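Local structure of uncharacterized protein (Aeropyrum pernix, 3P1Z) at residues 35-39 with 40-44; 53-57 with 58-62; 87-90 with 91-95; 109-113 with 114-118; 132-135 with 136-140. The protein is uncharacterised, but belongs to a family generally assigned nucleic acid binding and tRNA-intron lyase activity, so it may act in tRNA splicing. All blocks are in the same frame, centred on the assembly; numbering follows the deposited sequence.

Contact 1: residues 35-39 with 40-44; sequences NLERI and GYLRK
Two first torsions bring Ile39 and Tyr41 together: Ile39 holds CG1 between the backbone N and the carbonyl carbon (chi1 62°), and Tyr41 sets CG anti to its own carbonyl carbon (chi1 -72°). The setting is the C-terminal end of helix 30-38, where Gly40 breaks the helix with positive phi and turns the chain into strand 42-43. Ile39 CD1 lies 3.5 Å from Tyr41 CD2, the aliphatic branch running at a slant to the ring. The rest of the phenol serves other parts of the chain. Its OH bonds to the carbonyl O of Pro99, and Tyr89 and Arg93 of helix 83-95 pack on the ring.

The turn is tied by two backbone bonds. Leu42 N donates to Leu36 O, six residues back, at 2.5 Å, and Gly40 N makes a weak bond to Glu37 O at 3.3 Å. The first bond sets Leu42 beside the last turn of the helix, and Leu42 CB rests 3.7 Å from Leu36 CB in a buried apolar pair; Leu47 packs on Leu42, and Gln55 of helix 49-57 on Leu36. On the outer side the Glu37 chain passes across Leu42, its carboxylate out among exposed residues. Its backbone takes part as well: Glu37 CA makes a C-H...O contact with Leu42 O at 3.4 Å.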
# COMPACT_ATOMS: atom_id res chain seq x y z
N ASN A 35 -42.91 -15.59 8.74
CA ASN A 35 -41.47 -15.77 8.53
C ASN A 35 -40.70 -14.83 9.44
O ASN A 35 -39.82 -15.26 10.20
CB ASN A 35 -41.08 -15.51 7.07
CG ASN A 35 -39.67 -16.01 6.74
OD1 ASN A 35 -39.28 -17.11 7.14
ND2 ASN A 35 -38.91 -15.21 6.00
N LEU A 36 -41.05 -13.55 9.38
CA LEU A 36 -40.35 -12.52 10.13
C LEU A 36 -40.55 -12.67 11.64
O LEU A 36 -40.13 -11.81 12.41
CB LEU A 36 -40.79 -11.11 9.68
CG LEU A 36 -40.59 -10.68 8.22
CD1 LEU A 36 -41.05 -9.24 8.05
CD2 LEU A 36 -39.15 -10.83 7.77
N GLU A 37 -41.19 -13.76 12.04
CA GLU A 37 -41.38 -14.08 13.46
C GLU A 37 -40.62 -15.35 13.85
O GLU A 37 -40.17 -15.51 14.98
CB GLU A 37 -42.87 -14.23 13.80
CG GLU A 37 -43.65 -12.91 13.75
CD GLU A 37 -45.06 -13.03 14.33
OE1 GLU A 37 -45.86 -13.85 13.81
OE2 GLU A 37 -45.36 -12.28 15.29
N ARG A 38 -40.49 -16.26 12.88
CA ARG A 38 -39.79 -17.53 13.08
C ARG A 38 -38.28 -17.30 13.22
O ARG A 38 -37.61 -18.00 13.99
CB ARG A 38 -40.10 -18.48 11.91
CG ARG A 38 -39.37 -19.83 11.96
CD ARG A 38 -39.39 -20.54 10.60
NE ARG A 38 -38.66 -19.83 9.55
CZ ARG A 38 -37.41 -20.10 9.18
NH1 ARG A 38 -36.73 -21.07 9.77
NH2 ARG A 38 -36.83 -19.39 8.21
N ILE A 39 -37.75 -16.33 12.47
CA ILE A 39 -36.34 -15.95 12.55
C ILE A 39 -36.12 -14.80 13.52
O ILE A 39 -35.00 -14.32 13.67
CB ILE A 39 -35.74 -15.55 11.17
CG1 ILE A 39 -36.44 -14.32 10.60
CG2 ILE A 39 -35.80 -16.70 10.18
CD1 ILE A 39 -36.07 -14.03 9.15
N GLY A 40 -37.19 -14.35 14.17
CA GLY A 40 -37.07 -13.44 15.30
C GLY A 40 -36.93 -11.94 15.05
O GLY A 40 -36.81 -11.17 16.01
N TYR A 41 -36.95 -11.50 13.80
CA TYR A 41 -36.81 -10.08 13.52
C TYR A 41 -38.04 -9.28 13.97
O TYR A 41 -37.93 -8.21 14.58
CB TYR A 41 -36.51 -9.82 12.04
CG TYR A 41 -35.11 -10.24 11.64
CD1 TYR A 41 -34.02 -9.81 12.38
CD2 TYR A 41 -34.89 -11.05 10.54
CE1 TYR A 41 -32.75 -10.18 12.04
CE2 TYR A 41 -33.61 -11.42 10.19
CZ TYR A 41 -32.55 -10.98 10.94
OH TYR A 41 -31.27 -11.34 10.60
N LEU A 42 -39.22 -9.82 13.67
CA LEU A 42 -40.49 -9.20 14.03
C LEU A 42 -41.16 -9.94 15.18
O LEU A 42 -41.58 -11.10 15.04
CB LEU A 42 -41.42 -9.16 12.82
CG LEU A 42 -42.90 -8.86 13.10
CD1 LEU A 42 -43.09 -7.41 13.43
CD2 LEU A 42 -43.75 -9.24 11.90
N ARG A 43 -41.25 -9.29 16.33
CA ARG A 43 -41.88 -9.91 17.48
C ARG A 43 -42.99 -8.99 17.98
O ARG A 43 -42.73 -7.93 18.56
CB ARG A 43 -40.85 -10.22 18.57
CG ARG A 43 -41.42 -10.80 19.86
CD ARG A 43 -42.21 -12.10 19.62
NE ARG A 43 -42.97 -12.49 20.81
CZ ARG A 43 -43.46 -13.71 21.04
NH1 ARG A 43 -43.28 -14.68 20.15
NH2 ARG A 43 -44.13 -13.94 22.16
N LYS A 44 -44.22 -9.40 17.73
CA LYS A 44 -45.39 -8.60 18.08
C LYS A 44 -45.34 -7.25 17.44
O LYS A 44 -45.32 -6.22 18.12
CB LYS A 44 -45.46 -8.45 19.58
CG LYS A 44 -44.90 -9.68 20.22
CD LYS A 44 -45.89 -10.26 21.18
CE LYS A 44 -46.60 -9.13 21.92
NZ LYS A 44 -47.71 -9.64 22.80

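Contact 2: residues 53-57 with 58-62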
# COMPACT_ATOMS: atom_id res chain seq x y z
N ALA A 53 -35.26 -1.58 7.69
CA ALA A 53 -34.64 -0.88 6.58
C ALA A 53 -34.47 -1.86 5.42
O ALA A 53 -34.65 -1.48 4.26
CB ALA A 53 -33.30 -0.29 6.98
N TYR A 54 -34.15 -3.11 5.74
CA TYR A 54 -33.90 -4.11 4.71
C TYR A 54 -35.15 -4.39 3.93
O TYR A 54 -35.19 -4.20 2.71
CB TYR A 54 -33.41 -5.43 5.29
CG TYR A 54 -33.30 -6.52 4.23
CD1 TYR A 54 -32.79 -6.23 2.98
CD2 TYR A 54 -33.70 -7.82 4.50
CE1 TYR A 54 -32.68 -7.21 2.02
CE2 TYR A 54 -33.59 -8.81 3.54
CZ TYR A 54 -33.08 -8.50 2.30
OH TYR A 54 -32.96 -9.48 1.34
N GLN A 55 -36.17 -4.87 4.63
CA GLN A 55 -37.41 -5.29 3.98
C GLN A 55 -38.02 -4.11 3.21
O GLN A 55 -38.70 -4.30 2.20
CB GLN A 55 -38.37 -5.95 4.98
CG GLN A 55 -37.83 -7.27 5.57
CD GLN A 55 -38.03 -8.49 4.65
OE1 GLN A 55 -38.42 -8.34 3.50
NE2 GLN A 55 -37.78 -9.67 5.18
N ALA A 56 -37.74 -2.88 3.64
CA ALA A 56 -38.05 -1.71 2.83
C ALA A 56 -37.36 -1.81 1.45
O ALA A 56 -38.03 -1.83 0.42
CB ALA A 56 -37.66 -0.42 3.55
N SER A 57 -36.03 -1.91 1.47
CA SER A 57 -35.21 -1.94 0.25
C SER A 57 -35.44 -3.12 -0.71
O SER A 57 -34.86 -3.17 -1.80
CB SER A 57 -33.72 -1.88 0.62
OG SER A 57 -33.18 -3.17 0.90
N ARG A 58 -36.26 -4.08 -0.31
CA ARG A 58 -36.69 -5.14 -1.22
C ARG A 58 -38.05 -4.75 -1.78
O ARG A 58 -38.54 -5.35 -2.74
CB ARG A 58 -36.75 -6.50 -0.52
CG ARG A 58 -35.40 -7.21 -0.39
CD ARG A 58 -35.50 -8.44 0.50
NE ARG A 58 -35.80 -9.66 -0.24
CZ ARG A 58 -36.94 -10.34 -0.15
NH1 ARG A 58 -37.91 -9.91 0.66
NH2 ARG A 58 -37.11 -11.45 -0.86
N GLY A 59 -38.65 -3.73 -1.18
CA GLY A 59 -39.95 -3.24 -1.61
C GLY A 59 -41.10 -4.00 -0.97
O GLY A 59 -42.26 -3.79 -1.34
N MET A 60 -40.77 -4.87 -0.02
CA MET A 60 -41.74 -5.74 0.66
C MET A 60 -42.38 -5.12 1.90
O MET A 60 -43.36 -5.65 2.44
CB MET A 60 -41.08 -7.06 1.09
CG MET A 60 -40.21 -7.73 0.03
SD MET A 60 -41.16 -8.28 -1.38
CE MET A 60 -40.91 -6.90 -2.50
N LEU A 61 -41.83 -4.01 2.38
CA LEU A 61 -42.38 -3.38 3.57
C LEU A 61 -42.59 -1.90 3.35
O LEU A 61 -41.66 -1.14 3.10
CB LEU A 61 -41.48 -3.62 4.79
CG LEU A 61 -41.94 -2.84 6.03
CD1 LEU A 61 -43.16 -3.47 6.71
CD2 LEU A 61 -40.80 -2.66 7.02
N CYS A 62 -43.83 -1.47 3.43
CA CYS A 62 -44.12 -0.07 3.23
C CYS A 62 -44.03 0.63 4.58
O CYS A 62 -44.35 0.05 5.61
CB CYS A 62 -45.49 0.13 2.58
SG CYS A 62 -45.77 -0.97 1.16
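Tyr54, Gln55 and Arg58 gather on one side of the last turn of helix 49-57, which ends in a Schellman motif with Gly59 at positive phi. The backbone bonds come first. Gly59 N donates to Ala56 O at 2.6 Å, while Met60 N and Leu61 N both reach Gln55 O in weak, bent bonds, so one carbonyl collects two donors as the chain reverses. With phi at 86° and psi at 8°, a side chain on Gly59 would be jammed against the carbonyl O of Arg58.

Among the polar side chains, Arg58 NH1 makes a weak bond to Gln55 OE1 at 3.3 Å. The oxygen lies at the edge of the guanidinium, yet the amide and guanidinium planes stand 84° apart. Tyr32 OH is a second, also weak, partner of OE1.

Apolar contact comes mainly from the stem of Arg58, bent at chi3, which crosses the Tyr54 ring at a slant, with Arg58 CG 3.6 Å from Tyr54 CE1. Arg93 and Arg94 also touch this ring. An alanine in place of Tyr54 is likely to open a gap between these arginines and set the Arg58 stem free to turn. On another side, Leu61 CB meets Gln55 CB at 3.9 Å, just ahead of Cys62, whose disulfide to Cys11 ties the loop to the N-terminal region. One turn back, Tyr54 O takes a bond from Ser57 OG at 2.9 Å, in the carbonyl plane and on a lone pair.

Contact 3: residues 87-90 with 91-95; sequences LVYF and DLRRK
Arg93 and Tyr89, one turn apart on helix 83-95, lie side by side and point the same way. From its root the arginine starts over the helix backbone: CB sits 3.4 Å from Phe90 O, near the carbonyls of the preceding turn. Its CG, anti to the carbonyl carbon with chi1 at -64°, comes against the CD2-CE2 side of the tyrosine ring. Bends at chi2 and chi3 then fold the chain along the phenol. CD follows at 3.4 Å from Tyr89 CE2, and NE ends up 4.1 Å from Tyr89 OH. The guanidinium meets the ring with its own edge, the two planes 86° apart, so this is no stack. At the tip, NH1 donates to the carbonyl O of Arg97 and NH2 forms a salt bridge with Glu51.

The other faces of the helix pack differently. Val88 CG1 touches Leu92 CD1 at 3.9 Å, in an apolar patch covered by Tyr160. Regular backbone bonds join the two halves, among them Asp91 N to Leu87 O at 2.8 Å.

Tyr89 OH bonds to the other carboxylate oxygen of Glu51. One acid of helix 49-57 is thus held by both residues, and its charge probably keeps the arginine tip and the phenol in place where the two helices meet.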
# COMPACT_ATOMS: atom_id res chain seq x y z
N LEU A 87 -25.83 -1.60 4.84
CA LEU A 87 -25.43 -2.18 3.57
C LEU A 87 -24.87 -3.58 3.79
O LEU A 87 -25.30 -4.53 3.12
CB LEU A 87 -24.42 -1.27 2.84
CG LEU A 87 -25.01 0.04 2.31
CD1 LEU A 87 -23.95 0.99 1.73
CD2 LEU A 87 -26.10 -0.26 1.29
N VAL A 88 -23.93 -3.72 4.74
CA VAL A 88 -23.30 -5.02 5.02
C VAL A 88 -24.34 -6.00 5.50
O VAL A 88 -24.20 -7.21 5.33
CB VAL A 88 -22.24 -4.93 6.13
CG1 VAL A 88 -21.62 -6.30 6.36
CG2 VAL A 88 -21.19 -3.90 5.79
N TYR A 89 -25.36 -5.44 6.14
CA TYR A 89 -26.50 -6.19 6.62
C TYR A 89 -27.28 -6.69 5.42
O TYR A 89 -27.49 -7.89 5.27
CB TYR A 89 -27.38 -5.28 7.45
CG TYR A 89 -28.51 -5.97 8.15
CD1 TYR A 89 -28.45 -6.23 9.51
CD2 TYR A 89 -29.65 -6.36 7.46
CE1 TYR A 89 -29.49 -6.85 10.17
CE2 TYR A 89 -30.70 -6.98 8.11
CZ TYR A 89 -30.61 -7.23 9.46
OH TYR A 89 -31.62 -7.85 10.14
N PHE A 90 -27.71 -5.76 4.57
CA PHE A 90 -28.49 -6.13 3.40
C PHE A 90 -27.79 -7.23 2.64
O PHE A 90 -28.37 -8.27 2.35
CB PHE A 90 -28.70 -4.94 2.46
CG PHE A 90 -29.50 -3.82 3.05
CD1 PHE A 90 -30.18 -3.99 4.24
CD2 PHE A 90 -29.59 -2.61 2.40
CE1 PHE A 90 -30.91 -2.95 4.78
CE2 PHE A 90 -30.33 -1.57 2.93
CZ PHE A 90 -30.99 -1.74 4.12
N ASP A 91 -26.52 -6.97 2.32
CA ASP A 91 -25.67 -7.93 1.63
C ASP A 91 -25.80 -9.27 2.33
O ASP A 91 -26.08 -10.29 1.69
CB ASP A 91 -24.22 -7.46 1.67
CG ASP A 91 -23.33 -8.15 0.63
OD1 ASP A 91 -23.47 -7.85 -0.58
OD2 ASP A 91 -22.49 -8.97 1.03
N LEU A 92 -25.62 -9.26 3.64
CA LEU A 92 -25.70 -10.49 4.42
C LEU A 92 -27.09 -11.11 4.41
O LEU A 92 -27.23 -12.34 4.34
CB LEU A 92 -25.20 -10.26 5.86
CG LEU A 92 -23.69 -10.03 6.03
CD1 LEU A 92 -23.36 -9.65 7.48
CD2 LEU A 92 -22.84 -11.22 5.56
N ARG A 93 -28.13 -10.29 4.48
CA ARG A 93 -29.48 -10.81 4.33
C ARG A 93 -29.64 -11.42 2.95
O ARG A 93 -30.10 -12.54 2.81
CB ARG A 93 -30.53 -9.72 4.57
CG ARG A 93 -30.56 -9.15 5.99
CD ARG A 93 -31.08 -10.14 7.04
NE ARG A 93 -32.52 -10.35 6.99
CZ ARG A 93 -33.12 -11.50 6.66
NH1 ARG A 93 -32.40 -12.57 6.35
NH2 ARG A 93 -34.44 -11.58 6.65
N ARG A 94 -29.22 -10.69 1.92
CA ARG A 94 -29.36 -11.20 0.56
C ARG A 94 -28.66 -12.55 0.35
O ARG A 94 -29.13 -13.37 -0.44
CB ARG A 94 -28.88 -10.17 -0.47
CG ARG A 94 -29.49 -8.78 -0.30
CD ARG A 94 -29.40 -7.96 -1.59
NE ARG A 94 -29.45 -6.52 -1.36
CZ ARG A 94 -29.32 -5.59 -2.32
NH1 ARG A 94 -29.15 -5.96 -3.59
NH2 ARG A 94 -29.37 -4.30 -2.01
N LYS A 95 -27.56 -12.78 1.07
CA LYS A 95 -26.76 -14.01 0.94
C LYS A 95 -27.37 -15.22 1.66
O LYS A 95 -26.96 -16.36 1.45
CB LYS A 95 -25.31 -13.78 1.41
CG LYS A 95 -24.46 -12.83 0.54
CD LYS A 95 -22.97 -12.84 0.96
CE LYS A 95 -22.19 -11.62 0.46
NZ LYS A 95 -22.26 -11.34 -1.01

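Contact 4: residues 109-113 with 114-118; sequences VYEHG and GRVYE
Tyr110 and Tyr117 face each other across a beta hairpin of strands 107-112 and 115-123, as an antiparallel hydrogen-bonded pair. This is the more closely packed part. Tyr117 CB lies over the face of the Tyr110 ring, 3.8 Å from its centroid, in a CH-pi contact. The rings are nearly parallel, planes 15° apart, but slid so far that they barely overlap. Tyr110 brings its ring over Tyr117 CB by setting CG between the backbone N and the carbonyl carbon (chi1 88°). Tyr117 N donates to Tyr110 O at 2.8 Å. Losing the ring to an alanine here would probably strip the cover from Tyr117 CB and open a gap toward Leu92. The other face carries Val109 CG1 against Val116 CG1, 3.4 Å apart.

Toward the tip the hairpin opens to solvent. Glu111 lies along Val116, and Gly113 and Gly114, both with positive phi, make a type I' turn among exposed residues.

In the fold, strand 107-112 also pairs with strand 100-101, and strand 115-123 runs parallel to strand 146-152. Tyr110 reaches helix 83-95 at Leu92, and an aromatic ring of a neighbouring subunit meets Tyr117.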
# COMPACT_ATOMS: atom_id res chain seq x y z
N VAL A 109 -23.69 -9.79 14.24
CA VAL A 109 -23.44 -11.19 14.58
C VAL A 109 -24.40 -12.14 13.90
O VAL A 109 -25.62 -11.92 13.90
CB VAL A 109 -23.49 -11.41 16.10
CG1 VAL A 109 -23.00 -12.80 16.42
CG2 VAL A 109 -22.63 -10.39 16.79
N TYR A 110 -23.86 -13.22 13.33
CA TYR A 110 -24.68 -14.17 12.56
C TYR A 110 -24.17 -15.62 12.57
O TYR A 110 -22.97 -15.87 12.44
CB TYR A 110 -24.88 -13.68 11.12
CG TYR A 110 -23.81 -14.11 10.12
CD1 TYR A 110 -23.84 -15.37 9.54
CD2 TYR A 110 -22.79 -13.24 9.74
CE1 TYR A 110 -22.87 -15.75 8.62
CE2 TYR A 110 -21.82 -13.62 8.81
CZ TYR A 110 -21.87 -14.88 8.25
OH TYR A 110 -20.93 -15.27 7.32
N GLU A 111 -25.09 -16.57 12.69
CA GLU A 111 -24.71 -17.98 12.80
C GLU A 111 -24.94 -18.73 11.50
O GLU A 111 -25.86 -18.44 10.75
CB GLU A 111 -25.48 -18.61 13.96
CG GLU A 111 -25.80 -17.57 15.02
CD GLU A 111 -25.88 -18.13 16.43
OE1 GLU A 111 -25.55 -17.37 17.38
OE2 GLU A 111 -26.27 -19.30 16.59
N HIS A 112 -24.08 -19.69 11.22
CA HIS A 112 -24.17 -20.42 9.96
C HIS A 112 -23.20 -21.60 9.91
O HIS A 112 -21.99 -21.45 10.12
CB HIS A 112 -23.94 -19.49 8.78
CG HIS A 112 -23.84 -20.21 7.47
ND1 HIS A 112 -24.94 -20.81 6.88
CD2 HIS A 112 -22.80 -20.44 6.65
CE1 HIS A 112 -24.56 -21.37 5.74
NE2 HIS A 112 -23.27 -21.15 5.57
N GLY A 113 -23.74 -22.78 9.62
CA GLY A 113 -22.96 -24.00 9.61
C GLY A 113 -22.33 -24.29 10.96
O GLY A 113 -21.18 -24.72 11.03
N GLY A 114 -23.08 -24.03 12.02
CA GLY A 114 -22.61 -24.32 13.36
C GLY A 114 -21.47 -23.42 13.81
O GLY A 114 -20.69 -23.78 14.69
N ARG A 115 -21.37 -22.26 13.18
CA ARG A 115 -20.41 -21.26 13.63
C ARG A 115 -21.07 -19.90 13.70
O ARG A 115 -21.90 -19.56 12.87
CB ARG A 115 -19.18 -21.20 12.71
CG ARG A 115 -18.30 -22.43 12.77
CD ARG A 115 -16.95 -22.19 12.13
NE ARG A 115 -15.94 -23.14 12.60
CZ ARG A 115 -15.24 -23.01 13.73
NH1 ARG A 115 -15.44 -21.95 14.52
NH2 ARG A 115 -14.35 -23.93 14.07
N VAL A 116 -20.68 -19.14 14.72
CA VAL A 116 -21.13 -17.78 14.92
C VAL A 116 -20.06 -16.85 14.40
O VAL A 116 -18.88 -17.01 14.71
CB VAL A 116 -21.36 -17.47 16.41
CG1 VAL A 116 -21.91 -16.06 16.58
CG2 VAL A 116 -22.29 -18.50 17.05
N TYR A 117 -20.48 -15.86 13.62
CA TYR A 117 -19.57 -14.98 12.90
C TYR A 117 -19.76 -13.54 13.34
O TYR A 117 -20.85 -13.00 13.30
CB TYR A 117 -19.83 -15.11 11.41
CG TYR A 117 -19.23 -16.35 10.77
CD1 TYR A 117 -17.95 -16.32 10.25
CD2 TYR A 117 -19.95 -17.53 10.67
CE1 TYR A 117 -17.39 -17.43 9.66
CE2 TYR A 117 -19.40 -18.65 10.08
CZ TYR A 117 -18.11 -18.60 9.57
OH TYR A 117 -17.55 -19.71 8.98
N GLU A 118 -18.69 -12.89 13.75
CA GLU A 118 -18.80 -11.53 14.23
C GLU A 118 -18.17 -10.59 13.22
O GLU A 118 -16.97 -10.66 12.97
CB GLU A 118 -18.11 -11.38 15.59
CG GLU A 118 -17.98 -9.96 16.09
CD GLU A 118 -17.41 -9.90 17.49
OE1 GLU A 118 -16.52 -9.05 17.74
OE2 GLU A 118 -17.85 -10.70 18.35

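Contact 5: residues 132-135 with 136-140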
# COMPACT_ATOMS: atom_id res chain seq x y z
N SER A 132 -6.50 -1.60 18.07
CA SER A 132 -7.93 -1.85 18.20
C SER A 132 -8.40 -3.06 17.40
O SER A 132 -9.17 -3.90 17.89
CB SER A 132 -8.71 -0.63 17.71
OG SER A 132 -8.43 0.49 18.53
N LEU A 133 -7.94 -3.11 16.16
CA LEU A 133 -8.19 -4.24 15.30
C LEU A 133 -7.74 -5.52 15.97
O LEU A 133 -8.30 -6.59 15.73
CB LEU A 133 -7.43 -4.04 14.00
CG LEU A 133 -7.92 -4.93 12.89
CD1 LEU A 133 -9.38 -4.67 12.66
CD2 LEU A 133 -7.10 -4.64 11.65
N VAL A 134 -6.73 -5.43 16.82
CA VAL A 134 -6.21 -6.62 17.45
C VAL A 134 -7.04 -7.01 18.67
O VAL A 134 -7.44 -8.16 18.81
CB VAL A 134 -4.71 -6.50 17.78
CG1 VAL A 134 -4.22 -7.76 18.44
CG2 VAL A 134 -3.92 -6.22 16.51
N GLU A 135 -7.34 -6.05 19.54
CA GLU A 135 -8.17 -6.30 20.72
C GLU A 135 -9.60 -6.70 20.34
O GLU A 135 -10.27 -7.45 21.07
CB GLU A 135 -8.16 -5.08 21.66
CG GLU A 135 -6.77 -4.46 21.88
CD GLU A 135 -6.76 -3.23 22.79
OE1 GLU A 135 -7.81 -2.93 23.41
OE2 GLU A 135 -5.70 -2.56 22.88
N TRP A 136 -10.09 -6.20 19.21
CA TRP A 136 -11.40 -6.59 18.74
C TRP A 136 -11.39 -8.05 18.31
O TRP A 136 -12.22 -8.84 18.76
CB TRP A 136 -11.89 -5.69 17.61
CG TRP A 136 -13.06 -6.31 16.95
CD1 TRP A 136 -14.36 -6.30 17.38
CD2 TRP A 136 -13.03 -7.13 15.77
NE1 TRP A 136 -15.14 -7.04 16.53
CE2 TRP A 136 -14.36 -7.55 15.54
CE3 TRP A 136 -12.02 -7.52 14.89
CZ2 TRP A 136 -14.70 -8.35 14.44
CZ3 TRP A 136 -12.35 -8.31 13.81
CH2 TRP A 136 -13.68 -8.72 13.59
N SER A 137 -10.43 -8.41 17.46
CA SER A 137 -10.28 -9.79 16.98
C SER A 137 -10.05 -10.74 18.14
O SER A 137 -10.65 -11.81 18.21
CB SER A 137 -9.10 -9.91 16.02
OG SER A 137 -8.79 -11.28 15.77
N ARG A 138 -9.16 -10.34 19.04
CA ARG A 138 -9.01 -11.05 20.28
C ARG A 138 -10.39 -11.20 20.88
O ARG A 138 -10.92 -12.31 20.95
CB ARG A 138 -8.09 -10.30 21.23
CG ARG A 138 -6.66 -10.81 21.23
CD ARG A 138 -5.73 -9.82 21.91
NE ARG A 138 -4.33 -10.07 21.61
CZ ARG A 138 -3.42 -9.12 21.43
NH1 ARG A 138 -2.16 -9.44 21.16
NH2 ARG A 138 -3.77 -7.84 21.51
N GLY A 139 -10.94 -10.06 21.31
CA GLY A 139 -12.30 -9.99 21.82
C GLY A 139 -13.13 -11.06 21.16
O GLY A 139 -13.44 -12.08 21.76
N ALA A 140 -13.47 -10.81 19.90
CA ALA A 140 -14.21 -11.76 19.08
C ALA A 140 -13.84 -13.22 19.34
O ALA A 140 -14.71 -14.05 19.61
CB ALA A 140 -14.05 -11.43 17.62
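Trp136 opens the second half of this stretch of helix 130-142, its backbone N bonded to Ser132 O at 2.8 Å. Its indole, with CG anti to the backbone N (chi1 166°), runs out beside Leu133. The carbonyl O of Leu133 sits at the indole's edge, 3.9 Å from Trp136 CE3, and Leu133 CD1 makes a looser apolar contact with the same atom. Leu120 and Pro147 pack on this ring from the sheet.

Ser137 follows, with N donating to Leu133 O at 3.3 Å. Its hydroxyl is bonded to the carbonyl O of Ala163 on strand 158-166.

Arg138 turns back. Its N bonds to Val134 O at 2.8 Å, and the extended chain brings one guanidinium face over Val134 CG1, which lies 3.4 Å from Arg138 CZ. Gly139 N then reaches Glu135 O at 2.7 Å, and Ala140 continues the helix, its methyl against Glu118.

Trp136 and Ser137 thus face the sheet, the serine hydroxyl satisfied by the strand, while Leu133 and Val134 pack on apolar side chains of a neighbouring subunit. Glu135 OE2 stays 5.8 Å from Arg138 NH2, too far for a salt bridge, so the opposite charges probably attract only weakly.

Read from the N terminus, the five contacts come in series: contacts 1 and 2 turn the chain at the ends of helices 30-38 and 49-57, contact 4 closes a hairpin, and contacts 3 and 5 are turns within helices; none nests or crosses. Contacts 1 and 2, both in the N-terminal domain, touch through Leu36 and Gln55. Contact 3, on helix 83-95, is the hub: Tyr89 and Arg93 meet Tyr41 of contact 1, Phe90 and Arg93 meet Tyr54 of contact 2, and Leu92 reaches Tyr110 of contact 4. The hairpin of contact 4 leads through Glu118 to Trp136 and Ala140 of contact 5, whose centre lies about 33 Å from that of contact 2.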